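Halogenase (Chondromyces crocatus, PDB 3E1T) is an FAD-dependent halogenase that probably chlorinates a precursor or intermediate of the myxobacterial natural product chondrochloren. Local coordinates at residues I210-Y222 and Y366-S378. Residues are numbered along the deposited sequence; the frame is centred on the assembly and turned at random.
Sequences ILSAAFQDGWFWY and YDMNQDTDSYFWS
Trp377, in the short helix 375-378, points the edge of its indole at the hairpin formed by strands 210-215 and 218-224. Its CB carries CG anti to the carbonyl carbon (chi1 -61°), which turns the ring to the hairpin. CD1 comes first, 3.6 Å from Phe215 O. NE1 then donates to that same Phe215 O at 2.9 Å, close to the ring plane and nearly in line with the carbonyl. CZ2 lies 3.6 Å from Ala214 CB, with Gly218 O at the ring edge. At the far end, CH2 is 4.0 Å from Trp219 CD1. Asn369 ND2 sits over one face of the indole and Phe376 CD2 over the other. Asn369 OD1 accepts from Gly84 N, which helps to hold the amide in place. Phe376 in turn offers a ring face to Gly218 CA, a CH-pi contact 3.6 Å from the centroid. Trp219, its side chain about 7 Å from the FAD, donates from NE1 to Tyr366 OH at 2.8 Å, and that hydroxyl also bonds Asp309. Ser374 is the N-cap residue; its OG accepts from Trp377 N at 3.2 Å. A leucine in place of Trp377 would probably leave Phe215 O without its indole donor and open a gap between Asn369 and Phe376. Two indole N-H groups, one from each side, thus each find an acceptor in a mostly buried, aromatic contact.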
loop_
_atom_site.group_PDB
_atom_site.type_symbol
_atom_site.label_atom_id
_atom_site.label_comp_id
_atom_site.label_asym_id
_atom_site.label_seq_id
_atom_site.Cartn_x
_atom_site.Cartn_y
_atom_site.Cartn_z
ATOM N N ILE A 210 -6.112 6.357 13.430
ATOM C CA ILE A 210 -4.667 6.433 13.262
ATOM C C ILE A 210 -4.212 7.848 13.603
ATOM O O ILE A 210 -4.922 8.833 13.324
ATOM C CB ILE A 210 -4.212 6.026 11.819
ATOM C CG1 ILE A 210 -2.682 6.007 11.709
ATOM C CG2 ILE A 210 -4.835 6.944 10.769
ATOM C CD1 ILE A 210 -2.129 5.404 10.398
ATOM N N LEU A 211 -3.049 7.934 14.233
ATOM C CA LEU A 211 -2.374 9.199 14.457
ATOM C C LEU A 211 -1.055 9.212 13.673
ATOM O O LEU A 211 -0.267 8.268 13.761
ATOM C CB LEU A 211 -2.096 9.394 15.953
ATOM C CG LEU A 211 -1.132 10.514 16.371
ATOM C CD1 LEU A 211 -1.767 11.895 16.226
ATOM C CD2 LEU A 211 -0.644 10.294 17.810
ATOM N N SER A 212 -0.836 10.272 12.899
ATOM C CA SER A 212 0.441 10.494 12.219
ATOM C C SER A 212 0.964 11.862 12.613
ATOM O O SER A 212 0.218 12.854 12.581
ATOM C CB SER A 212 0.289 10.416 10.699
ATOM O OG SER A 212 -0.436 9.258 10.310
ATOM N N ALA A 213 2.242 11.914 12.969
ATOM C CA ALA A 213 2.830 13.117 13.526
ATOM C C ALA A 213 4.221 13.446 12.966
ATOM O O ALA A 213 5.173 12.682 13.131
ATOM C CB ALA A 213 2.867 13.011 15.065
ATOM N N ALA A 214 4.325 14.599 12.322
ATOM C CA ALA A 214 5.587 15.111 11.808
ATOM C C ALA A 214 6.483 15.655 12.925
ATOM O O ALA A 214 5.996 16.259 13.889
ATOM C CB ALA A 214 5.317 16.191 10.780
ATOM N N PHE A 215 7.784 15.409 12.805
ATOM C CA PHE A 215 8.791 16.025 13.679
ATOM C C PHE A 215 9.992 16.433 12.832
ATOM O O PHE A 215 9.892 16.444 11.601
ATOM C CB PHE A 215 9.167 15.117 14.851
ATOM C CG PHE A 215 9.961 13.893 14.470
ATOM C CD1 PHE A 215 11.285 13.754 14.896
ATOM C CD2 PHE A 215 9.383 12.867 13.723
ATOM C CE1 PHE A 215 12.022 12.630 14.585
ATOM C CE2 PHE A 215 10.119 11.721 13.396
ATOM C CZ PHE A 215 11.440 11.605 13.825
ATOM N N GLN A 216 11.119 16.785 13.454
ATOM C CA GLN A 216 12.188 17.425 12.678
ATOM C C GLN A 216 12.825 16.514 11.630
ATOM O O GLN A 216 13.298 16.994 10.599
ATOM C CB GLN A 216 13.278 18.031 13.566
ATOM C CG GLN A 216 14.122 19.038 12.801
ATOM C CD GLN A 216 15.128 19.759 13.647
ATOM O OE1 GLN A 216 15.149 20.993 13.664
ATOM N NE2 GLN A 216 15.986 19.006 14.349
ATOM N N ASP A 217 12.874 15.215 11.916
ATOM C CA ASP A 217 13.587 14.259 11.051
ATOM C C ASP A 217 12.652 13.339 10.241
ATOM O O ASP A 217 13.111 12.388 9.595
ATOM C CB ASP A 217 14.583 13.432 11.875
ATOM C CG ASP A 217 15.869 14.198 12.201
ATOM O OD1 ASP A 217 16.022 15.358 11.778
ATOM O OD2 ASP A 217 16.746 13.618 12.862
ATOM N N GLY A 218 11.357 13.626 10.258
ATOM C CA GLY A 218 10.389 12.795 9.536
ATOM C C GLY A 218 9.046 12.785 10.203
ATOM O O GLY A 218 8.581 13.821 10.674
ATOM N N TRP A 219 8.412 11.620 10.249
ATOM C CA TRP A 219 7.101 11.511 10.873
ATOM C C TRP A 219 6.851 10.133 11.463
ATOM O O TRP A 219 7.491 9.159 11.076
ATOM C CB TRP A 219 5.968 11.918 9.905
ATOM C CG TRP A 219 5.821 11.038 8.683
ATOM C CD1 TRP A 219 6.529 11.131 7.521
ATOM C CD2 TRP A 219 4.890 9.959 8.501
ATOM N NE1 TRP A 219 6.106 10.167 6.628
ATOM C CE2 TRP A 219 5.108 9.432 7.206
ATOM C CE3 TRP A 219 3.914 9.373 9.312
ATOM C CZ2 TRP A 219 4.383 8.345 6.704
ATOM C CZ3 TRP A 219 3.183 8.297 8.812
ATOM C CH2 TRP A 219 3.423 7.794 7.516
ATOM N N PHE A 220 5.922 10.076 12.414
ATOM C CA PHE A 220 5.552 8.842 13.096
ATOM C C PHE A 220 4.148 8.412 12.707
ATOM O O PHE A 220 3.272 9.255 12.488
ATOM C CB PHE A 220 5.566 9.061 14.613
ATOM C CG PHE A 220 6.859 8.726 15.274
ATOM C CD1 PHE A 220 7.140 7.414 15.648
ATOM C CD2 PHE A 220 7.778 9.725 15.568
ATOM C CE1 PHE A 220 8.341 7.093 16.279
ATOM C CE2 PHE A 220 8.982 9.430 16.196
ATOM C CZ PHE A 220 9.268 8.112 16.565
ATOM N N TRP A 221 3.928 7.106 12.618
ATOM C CA TRP A 221 2.571 6.575 12.716
ATOM C C TRP A 221 2.366 5.934 14.082
ATOM O O TRP A 221 3.331 5.503 14.728
ATOM C CB TRP A 221 2.231 5.596 11.583
ATOM C CG TRP A 221 2.799 4.197 11.726
ATOM C CD1 TRP A 221 2.337 3.200 12.541
ATOM C CD2 TRP A 221 3.901 3.632 10.991
ATOM N NE1 TRP A 221 3.100 2.059 12.386
ATOM C CE2 TRP A 221 4.057 2.294 11.432
ATOM C CE3 TRP A 221 4.784 4.134 10.020
ATOM C CZ2 TRP A 221 5.051 1.449 10.927
ATOM C CZ3 TRP A 221 5.766 3.289 9.505
ATOM C CH2 TRP A 221 5.898 1.957 9.972
ATOM N N TYR A 222 1.107 5.874 14.507
ATOM C CA TYR A 222 0.715 5.392 15.839
ATOM C C TYR A 222 -0.649 4.746 15.653
ATOM O O TYR A 222 -1.660 5.435 15.576
ATOM C CB TYR A 222 0.617 6.559 16.829
ATOM C CG TYR A 222 0.383 6.171 18.291
ATOM C CD1 TYR A 222 1.459 5.978 19.154
ATOM C CD2 TYR A 222 -0.907 6.034 18.814
ATOM C CE1 TYR A 222 1.265 5.640 20.498
ATOM C CE2 TYR A 222 -1.118 5.697 20.185
ATOM C CZ TYR A 222 -0.024 5.500 21.007
ATOM O OH TYR A 222 -0.179 5.173 22.347
ATOM N N TYR A 366 3.135 15.876 1.606
ATOM C CA TYR A 366 4.487 16.070 2.133
ATOM C C TYR A 366 4.941 17.542 2.021
ATOM O O TYR A 366 5.523 18.087 2.957
ATOM C CB TYR A 366 5.479 15.173 1.398
ATOM C CG TYR A 366 5.718 13.825 2.047
ATOM C CD1 TYR A 366 4.801 12.792 1.918
ATOM C CD2 TYR A 366 6.873 13.590 2.796
ATOM C CE1 TYR A 366 5.037 11.529 2.522
ATOM C CE2 TYR A 366 7.116 12.357 3.379
ATOM C CZ TYR A 366 6.190 11.326 3.230
ATOM O OH TYR A 366 6.428 10.112 3.834
ATOM N N ASP A 367 4.667 18.156 0.869
ATOM C CA ASP A 367 4.970 19.571 0.595
ATOM C C ASP A 367 4.303 20.537 1.580
ATOM O O ASP A 367 4.867 21.571 1.887
ATOM C CB ASP A 367 4.590 19.941 -0.847
ATOM C CG ASP A 367 4.872 21.423 -1.189
ATOM O OD1 ASP A 367 5.955 21.736 -1.737
ATOM O OD2 ASP A 367 4.000 22.274 -0.909
ATOM N N MET A 368 3.123 20.197 2.082
ATOM C CA MET A 368 2.381 21.119 2.941
ATOM C C MET A 368 2.913 21.223 4.372
ATOM O O MET A 368 2.613 22.197 5.063
ATOM C CB MET A 368 0.880 20.809 2.942
ATOM C CG MET A 368 0.477 19.678 3.857
ATOM S SD MET A 368 -0.828 20.143 5.017
ATOM C CE MET A 368 -2.239 20.213 3.899
ATOM N N ASN A 369 3.692 20.240 4.830
ATOM C CA ASN A 369 4.302 20.377 6.150
ATOM C C ASN A 369 5.343 21.506 6.189
ATOM O O ASN A 369 6.296 21.524 5.410
ATOM C CB ASN A 369 4.909 19.068 6.648
ATOM C CG ASN A 369 5.234 19.109 8.124
ATOM O OD1 ASN A 369 4.352 19.271 8.956
ATOM N ND2 ASN A 369 6.507 18.960 8.455
ATOM N N GLN A 370 5.133 22.448 7.107
ATOM C CA GLN A 370 6.060 23.556 7.356
ATOM C C GLN A 370 7.028 23.175 8.468
ATOM O O GLN A 370 6.615 22.950 9.613
ATOM C CB GLN A 370 5.273 24.801 7.783
ATOM C CG GLN A 370 6.129 26.036 8.077
ATOM C CD GLN A 370 5.437 27.017 9.004
ATOM O OE1 GLN A 370 5.412 26.827 10.226
ATOM N NE2 GLN A 370 4.879 28.077 8.431
ATOM N N ASP A 371 8.309 23.086 8.127
ATOM C CA ASP A 371 9.360 22.869 9.116
ATOM C C ASP A 371 10.665 23.379 8.520
ATOM O O ASP A 371 11.454 22.617 7.934
ATOM C CB ASP A 371 9.453 21.397 9.536
ATOM C CG ASP A 371 10.220 21.209 10.836
ATOM O OD1 ASP A 371 10.990 22.114 11.217
ATOM O OD2 ASP A 371 10.056 20.156 11.484
ATOM N N THR A 372 10.884 24.681 8.678
ATOM C CA THR A 372 11.917 25.387 7.928
ATOM C C THR A 372 13.339 25.036 8.320
ATOM O O THR A 372 14.261 25.275 7.542
ATOM C CB THR A 372 11.733 26.929 7.983
ATOM O OG1 THR A 372 11.755 27.365 9.347
ATOM C CG2 THR A 372 10.417 27.340 7.334
ATOM N N ASP A 373 13.527 24.458 9.501
ATOM C CA ASP A 373 14.864 24.010 9.898
ATOM C C ASP A 373 15.078 22.493 9.781
ATOM O O ASP A 373 16.072 21.954 10.273
ATOM C CB ASP A 373 15.239 24.553 11.287
ATOM C CG ASP A 373 14.401 23.976 12.407
ATOM O OD1 ASP A 373 13.293 23.440 12.162
ATOM O OD2 ASP A 373 14.866 24.059 13.566
ATOM N N SER A 374 14.149 21.820 9.094
ATOM C CA SER A 374 14.234 20.382 8.872
ATOM C C SER A 374 14.848 20.074 7.517
ATOM O O SER A 374 14.339 20.513 6.492
ATOM C CB SER A 374 12.848 19.729 8.949
ATOM O OG SER A 374 12.939 18.342 8.657
ATOM N N TYR A 375 15.934 19.309 7.517
ATOM C CA TYR A 375 16.497 18.827 6.264
ATOM C C TYR A 375 15.505 17.890 5.553
ATOM O O TYR A 375 15.299 18.030 4.356
ATOM C CB TYR A 375 17.881 18.182 6.455
ATOM C CG TYR A 375 18.342 17.339 5.275
ATOM C CD1 TYR A 375 18.417 17.869 3.982
ATOM C CD2 TYR A 375 18.681 16.000 5.456
ATOM C CE1 TYR A 375 18.818 17.081 2.895
ATOM C CE2 TYR A 375 19.090 15.210 4.390
ATOM C CZ TYR A 375 19.158 15.754 3.110
ATOM O OH TYR A 375 19.568 14.938 2.060
ATOM N N PHE A 376 14.872 16.994 6.310
ATOM C CA PHE A 376 13.910 16.016 5.774
ATOM C C PHE A 376 12.765 16.709 5.024
ATOM O O PHE A 376 12.523 16.420 3.853
ATOM C CB PHE A 376 13.394 15.108 6.910
ATOM C CG PHE A 376 12.361 14.072 6.477
ATOM C CD1 PHE A 376 12.742 12.751 6.229
ATOM C CD2 PHE A 376 11.007 14.413 6.346
ATOM C CE1 PHE A 376 11.783 11.784 5.839
ATOM C CE2 PHE A 376 10.044 13.449 5.947
ATOM C CZ PHE A 376 10.438 12.143 5.703
ATOM N N TRP A 377 12.075 17.636 5.684
ATOM C CA TRP A 377 10.952 18.332 5.046
ATOM C C TRP A 377 11.360 19.295 3.934
ATOM O O TRP A 377 10.676 19.384 2.908
ATOM C CB TRP A 377 10.050 19.000 6.092
ATOM C CG TRP A 377 9.477 17.991 7.003
ATOM C CD1 TRP A 377 9.904 17.684 8.268
ATOM C CD2 TRP A 377 8.412 17.082 6.703
ATOM N NE1 TRP A 377 9.154 16.656 8.777
ATOM C CE2 TRP A 377 8.232 16.268 7.836
ATOM C CE3 TRP A 377 7.581 16.891 5.589
ATOM C CZ2 TRP A 377 7.246 15.275 7.899
ATOM C CZ3 TRP A 377 6.610 15.898 5.654
ATOM C CH2 TRP A 377 6.460 15.099 6.797
ATOM N N SER A 378 12.484 19.992 4.106
ATOM C CA SER A 378 12.948 20.921 3.060
ATOM C C SER A 378 13.267 20.209 1.736
ATOM O O SER A 378 13.107 20.787 0.667
ATOM C CB SER A 378 14.163 21.721 3.526
ATOM O OG SER A 378 15.306 20.876 3.611
HETATM O O HOH W 1 15.856 16.356 9.118
#